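Local coordinates for protein 11S globulin isoform 1 (Cocos nucifera, PDB 5WPW) that stores nitrogen and carbon in the coconut seed as a hexameric 11S globulin of the cupin superfamily, and is a potential food allergen, at the interface of chains A and B. Sequence-based numbering; all coordinates share one arbitrary frame. Chains: chain A/B, 11S globulin isoform 1.

Contact 1: the interface of chains A and B. Residues chain A 303, 348, 374, 380-381, 384; chain B 56, 123, 158, 179-180.
A:Trp303 and B:Met56 meet from extended backbones, one near the end of strand 298-304 and the other in strand 50-57, while B:Ile179 and B:Leu180 are presented by the 3-10 helix 179-182 and B:Leu158 follows strand 155-157. The thioether of B:Met56 lies alongside the indole, the two side chains passing each other in opposite directions. Its terminal methyl CE sits over one face of the five-membered ring of A:Trp303, 3.3 Å from the centroid, as a CH-pi contact. The chain of B:Met56 turns sharply at chi2 (92°), which lays the sulfur and methyl along the indole instead of pointing them end-on into it. The benzo part of the same ring system is met by B:Leu158, whose branch CD2 approaches A:Trp303 CZ3 at 3.8 Å, the side chains crossing at nearly a right angle.

B:Leu158 is a forked wedge between two groups of chain A. While CD2 addresses the indole, CD1 turns the other way, to A:Met384 CE at 3.8 Å and to A:Ala380 CB at 3.9 Å. The methyl of A:Met384 is shared, for B:Ala123 CB also lies 3.8 Å from its CE. A second cluster forms around A:Ile374, an engineered residue. Its CD1 meets B:Ile179 CD1 tip to tip at 3.7 Å, whereas B:Leu180 slides past it, its CD2 3.9 Å from A:Ile374 CD1. B:Ile179 CG1 lies between its own backbone N and carbonyl carbon (chi1 51°), and the branch so directed carries CD1 toward A:Ala348 CB as well.

No polar atom of one chain bonds to the other here, which makes the patch a worked example of adhesion by shape and burial. It joins neighbouring subunits of the hexamer through an apolar seam, with one aromatic face, one forked leucine and several methyl tips sharing the work.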
# COMPACT_ATOMS: atom_id res chain seq x y z
N TRP A 303 -24.01 -11.27 13.34
CA TRP A 303 -23.01 -10.73 14.24
C TRP A 303 -22.06 -9.80 13.49
O TRP A 303 -21.85 -9.93 12.28
CB TRP A 303 -22.25 -11.85 14.95
CG TRP A 303 -21.33 -12.67 14.10
CD1 TRP A 303 -19.99 -12.42 13.84
CD2 TRP A 303 -21.64 -13.89 13.46
NE1 TRP A 303 -19.48 -13.42 13.05
CE2 TRP A 303 -20.47 -14.34 12.81
CE3 TRP A 303 -22.82 -14.65 13.37
CZ2 TRP A 303 -20.44 -15.52 12.07
CZ3 TRP A 303 -22.77 -15.84 12.65
CH2 TRP A 303 -21.60 -16.26 11.99
N ALA A 348 -24.25 -11.87 18.66
CA ALA A 348 -25.29 -12.06 17.66
C ALA A 348 -26.48 -11.20 18.04
O ALA A 348 -26.83 -11.09 19.22
CB ALA A 348 -25.70 -13.53 17.56
N ILE A 374 -26.90 -14.97 9.89
CA ILE A 374 -27.07 -16.38 10.26
C ILE A 374 -27.95 -17.11 9.26
O ILE A 374 -27.63 -18.22 8.86
CB ILE A 374 -27.62 -16.48 11.70
CG1 ILE A 374 -26.65 -15.82 12.67
CG2 ILE A 374 -27.79 -17.92 12.12
CD1 ILE A 374 -27.05 -15.90 14.13
N ALA A 380 -24.23 -17.55 7.10
CA ALA A 380 -23.39 -18.66 7.54
C ALA A 380 -24.06 -20.00 7.29
O ALA A 380 -23.43 -20.95 6.81
CB ALA A 380 -23.08 -18.49 9.02
N LEU A 381 -25.35 -20.10 7.62
CA LEU A 381 -26.02 -21.39 7.48
C LEU A 381 -26.22 -21.74 6.02
O LEU A 381 -26.05 -22.90 5.63
CB LEU A 381 -27.35 -21.37 8.24
CG LEU A 381 -27.11 -21.31 9.75
CD1 LEU A 381 -28.37 -21.60 10.54
CD2 LEU A 381 -25.99 -22.25 10.18
N MET A 384 -23.29 -23.74 4.53
CA MET A 384 -22.90 -25.01 5.13
C MET A 384 -23.64 -26.17 4.47
O MET A 384 -24.81 -26.03 4.09
CB MET A 384 -23.20 -25.00 6.63
CG MET A 384 -22.06 -24.35 7.45
SD MET A 384 -22.54 -24.21 9.17
CE MET A 384 -21.60 -22.69 9.54
N MET B 56 -17.37 -19.70 15.75
CA MET B 56 -16.48 -18.62 15.37
C MET B 56 -15.85 -18.04 16.62
O MET B 56 -16.42 -18.12 17.72
CB MET B 56 -17.18 -17.56 14.52
CG MET B 56 -18.37 -16.91 15.11
SD MET B 56 -17.89 -15.40 15.99
CE MET B 56 -19.53 -14.73 16.30
N ALA B 123 -17.32 -18.37 10.55
CA ALA B 123 -17.75 -19.71 10.95
C ALA B 123 -16.89 -20.80 10.31
O ALA B 123 -16.61 -20.78 9.10
CB ALA B 123 -19.22 -19.93 10.60
N LEU B 158 -22.23 -21.87 16.83
CA LEU B 158 -23.44 -21.74 16.04
C LEU B 158 -24.42 -22.88 16.31
O LEU B 158 -25.62 -22.74 16.09
CB LEU B 158 -23.11 -21.69 14.54
CG LEU B 158 -22.48 -20.44 13.91
CD1 LEU B 158 -22.63 -20.47 12.39
CD2 LEU B 158 -23.06 -19.18 14.49
N ILE B 179 -25.24 -19.68 20.26
CA ILE B 179 -25.73 -18.30 20.28
C ILE B 179 -27.22 -18.24 20.01
O ILE B 179 -27.90 -17.32 20.49
CB ILE B 179 -24.95 -17.46 19.26
CG1 ILE B 179 -24.97 -18.17 17.92
CG2 ILE B 179 -23.52 -17.30 19.75
CD1 ILE B 179 -24.84 -17.24 16.75
N LEU B 180 -27.75 -19.18 19.23
CA LEU B 180 -29.19 -19.17 18.96
C LEU B 180 -30.00 -19.40 20.24
O LEU B 180 -31.15 -18.93 20.33
CB LEU B 180 -29.55 -20.23 17.92
CG LEU B 180 -28.78 -20.14 16.60
CD1 LEU B 180 -29.28 -21.22 15.65
CD2 LEU B 180 -28.89 -18.74 15.98

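Contact 2: the interface of chains A and B. Residues chain A 3, 308, 344-347; chain B 148-149, 154, 156.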
# COMPACT_ATOMS: atom_id res chain seq x y z
N CYS A 3 -15.11 -6.20 28.70
CA CYS A 3 -15.98 -6.83 27.72
C CYS A 3 -16.57 -8.15 28.20
O CYS A 3 -17.28 -8.81 27.43
CB CYS A 3 -15.24 -7.02 26.39
SG CYS A 3 -15.08 -5.49 25.42
N HIS A 308 -17.22 -3.30 17.01
CA HIS A 308 -18.38 -3.05 17.85
C HIS A 308 -19.35 -2.15 17.10
O HIS A 308 -18.95 -1.38 16.21
CB HIS A 308 -18.01 -2.37 19.17
CG HIS A 308 -16.91 -3.03 19.94
ND1 HIS A 308 -17.03 -4.28 20.50
CD2 HIS A 308 -15.68 -2.58 20.28
CE1 HIS A 308 -15.91 -4.59 21.13
NE2 HIS A 308 -15.07 -3.58 21.01
N PRO A 344 -21.51 -5.50 21.22
CA PRO A 344 -20.09 -5.85 21.08
C PRO A 344 -19.82 -6.71 19.86
O PRO A 344 -20.67 -7.46 19.39
CB PRO A 344 -19.79 -6.60 22.38
CG PRO A 344 -20.86 -6.16 23.33
CD PRO A 344 -22.07 -5.95 22.50
N GLN A 345 -18.59 -6.59 19.37
CA GLN A 345 -18.11 -7.40 18.26
C GLN A 345 -18.43 -8.87 18.53
O GLN A 345 -18.34 -9.34 19.68
CB GLN A 345 -16.59 -7.20 18.10
CG GLN A 345 -15.95 -8.13 17.06
CD GLN A 345 -14.42 -8.09 17.10
OE1 GLN A 345 -13.74 -8.44 16.12
NE2 GLN A 345 -13.88 -7.68 18.23
N ASN A 346 -18.85 -9.57 17.48
CA ASN A 346 -19.07 -11.02 17.52
C ASN A 346 -20.41 -11.37 18.18
O ASN A 346 -20.91 -12.47 17.96
CB ASN A 346 -17.95 -11.77 18.24
CG ASN A 346 -16.74 -12.08 17.37
OD1 ASN A 346 -15.66 -11.51 17.57
ND2 ASN A 346 -16.89 -13.04 16.47
N PHE A 347 -20.98 -10.50 19.02
CA PHE A 347 -22.29 -10.81 19.62
C PHE A 347 -23.35 -10.91 18.53
O PHE A 347 -23.36 -10.12 17.59
CB PHE A 347 -22.71 -9.75 20.63
CG PHE A 347 -22.04 -9.88 21.97
CD1 PHE A 347 -20.70 -10.29 22.05
CD2 PHE A 347 -22.71 -9.58 23.14
CE1 PHE A 347 -20.06 -10.41 23.27
CE2 PHE A 347 -22.07 -9.68 24.38
CZ PHE A 347 -20.74 -10.09 24.45
N GLN B 148 -11.39 -7.01 19.24
CA GLN B 148 -11.71 -5.82 20.01
C GLN B 148 -12.46 -6.14 21.31
O GLN B 148 -12.89 -5.21 21.99
CB GLN B 148 -12.52 -4.83 19.16
CG GLN B 148 -11.90 -4.52 17.79
CD GLN B 148 -12.56 -3.32 17.10
OE1 GLN B 148 -13.21 -2.52 17.76
NE2 GLN B 148 -12.39 -3.21 15.79
N LEU B 149 -12.61 -7.42 21.66
CA LEU B 149 -13.11 -7.79 22.98
C LEU B 149 -11.98 -7.87 23.99
O LEU B 149 -10.96 -7.19 23.84
CB LEU B 149 -13.88 -9.11 22.92
CG LEU B 149 -15.04 -9.17 21.93
CD1 LEU B 149 -15.63 -10.56 21.87
CD2 LEU B 149 -16.12 -8.14 22.29
N ARG B 154 -12.80 -16.04 23.23
CA ARG B 154 -14.25 -16.14 23.27
C ARG B 154 -14.68 -16.92 22.03
O ARG B 154 -14.51 -16.45 20.90
CB ARG B 154 -14.92 -14.76 23.29
CG ARG B 154 -14.19 -13.65 24.09
CD ARG B 154 -14.77 -13.41 25.49
NE ARG B 154 -16.23 -13.24 25.51
CZ ARG B 154 -16.88 -12.13 25.84
NH1 ARG B 154 -16.23 -11.03 26.21
NH2 ARG B 154 -18.21 -12.12 25.83
N PHE B 156 -17.89 -18.65 20.01
CA PHE B 156 -19.32 -18.49 19.79
C PHE B 156 -19.79 -19.68 18.97
O PHE B 156 -19.52 -19.75 17.77
CB PHE B 156 -19.64 -17.19 19.05
CG PHE B 156 -19.23 -15.93 19.79
CD1 PHE B 156 -17.91 -15.58 19.94
CD2 PHE B 156 -20.20 -15.08 20.33
CE1 PHE B 156 -17.55 -14.40 20.62
CE2 PHE B 156 -19.86 -13.91 20.99
CZ PHE B 156 -18.54 -13.57 21.14
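A:Cys3 and B:Arg154 make a well-formed hydrogen bond across this contact: the guanidinium NH1 donates to the backbone carbonyl O at 2.7 Å, with 159° at the hydrogen. The oxygen lies nearly in the guanidinium plane, yet NH1 stands above the carbonyl plane, so the bond is straight at the donor and off the lone pairs at the acceptor. A weak hydrogen bond runs from A:His308 NE2 to the backbone O of B:Gln148 at 2.9 Å, the oxygen reaching the edge of the imidazole in its plane. On the other side of that ring ND1 accepts from A:Gln345 N at 3.0 Å, a second-shell bond that would help hold the ring's rotation and favour a proton on NE2. The carboxamide of A:Gln345, on an extended chain with CG anti to the backbone N (chi1 173°), places NE2 at 2.8 Å from B:Gln148 N. As modelled two donors face each other, so this pair is doubtful; the reverse assignment of NE2 and OE1 would put an acceptor there and could give a hydrogen bond.

Aromatic contacts follow. A:Asn346 lays its CB over one face of the B:Phe156 ring, 3.8 Å from the centroid and offset toward the rim, with its amide only 21° from parallel to that ring. A:Phe347, which has A:Pro344 CB over the centre of one face, brings its rim atom CZ to 3.5 Å from B:Arg154 NH2.

Among apolar groups B:Leu149 is central. Its CD2 touches A:His308 CE1 at 3.7 Å and also nears A:Pro344 CB, while CD1 lies over a face of the guanidinium of B:Arg154 in its own chain.

In the fold, A:Pro344 to A:Phe347 form the turn between strands 340-343 and 348-354 of the C-terminal cupin, and A:His308 directly precedes strand 309-314. A:Cys3 stands near the chain start, its SG belonging to the disulfide with Cys36. B:Gln148, B:Leu149 and B:Arg154 lie between strands 134-140 and 155-157, and B:Phe156 in the latter strand.

Contacts 1 and 2 are neighbouring parts of a single interface, their C-alpha centres about 14 Å apart. They share no residue but are tied through the backbone: in chain A, A:Phe347 of contact 2 runs straight into A:Ala348 of contact 1, and in chain B, strand 155-157 of contact 2 leads to B:Leu158 of contact 1. In both, the C-terminal cupin of chain A faces the N-terminal cupin of chain B, joined in contact 2 by A:Cys3 from the N-terminal end of chain A, a head-to-tail pairing as in 11S trimers, two of which form the hexamer. Contact 1 supplies apolar burial; contact 2 adds polar bonds that may help set the register.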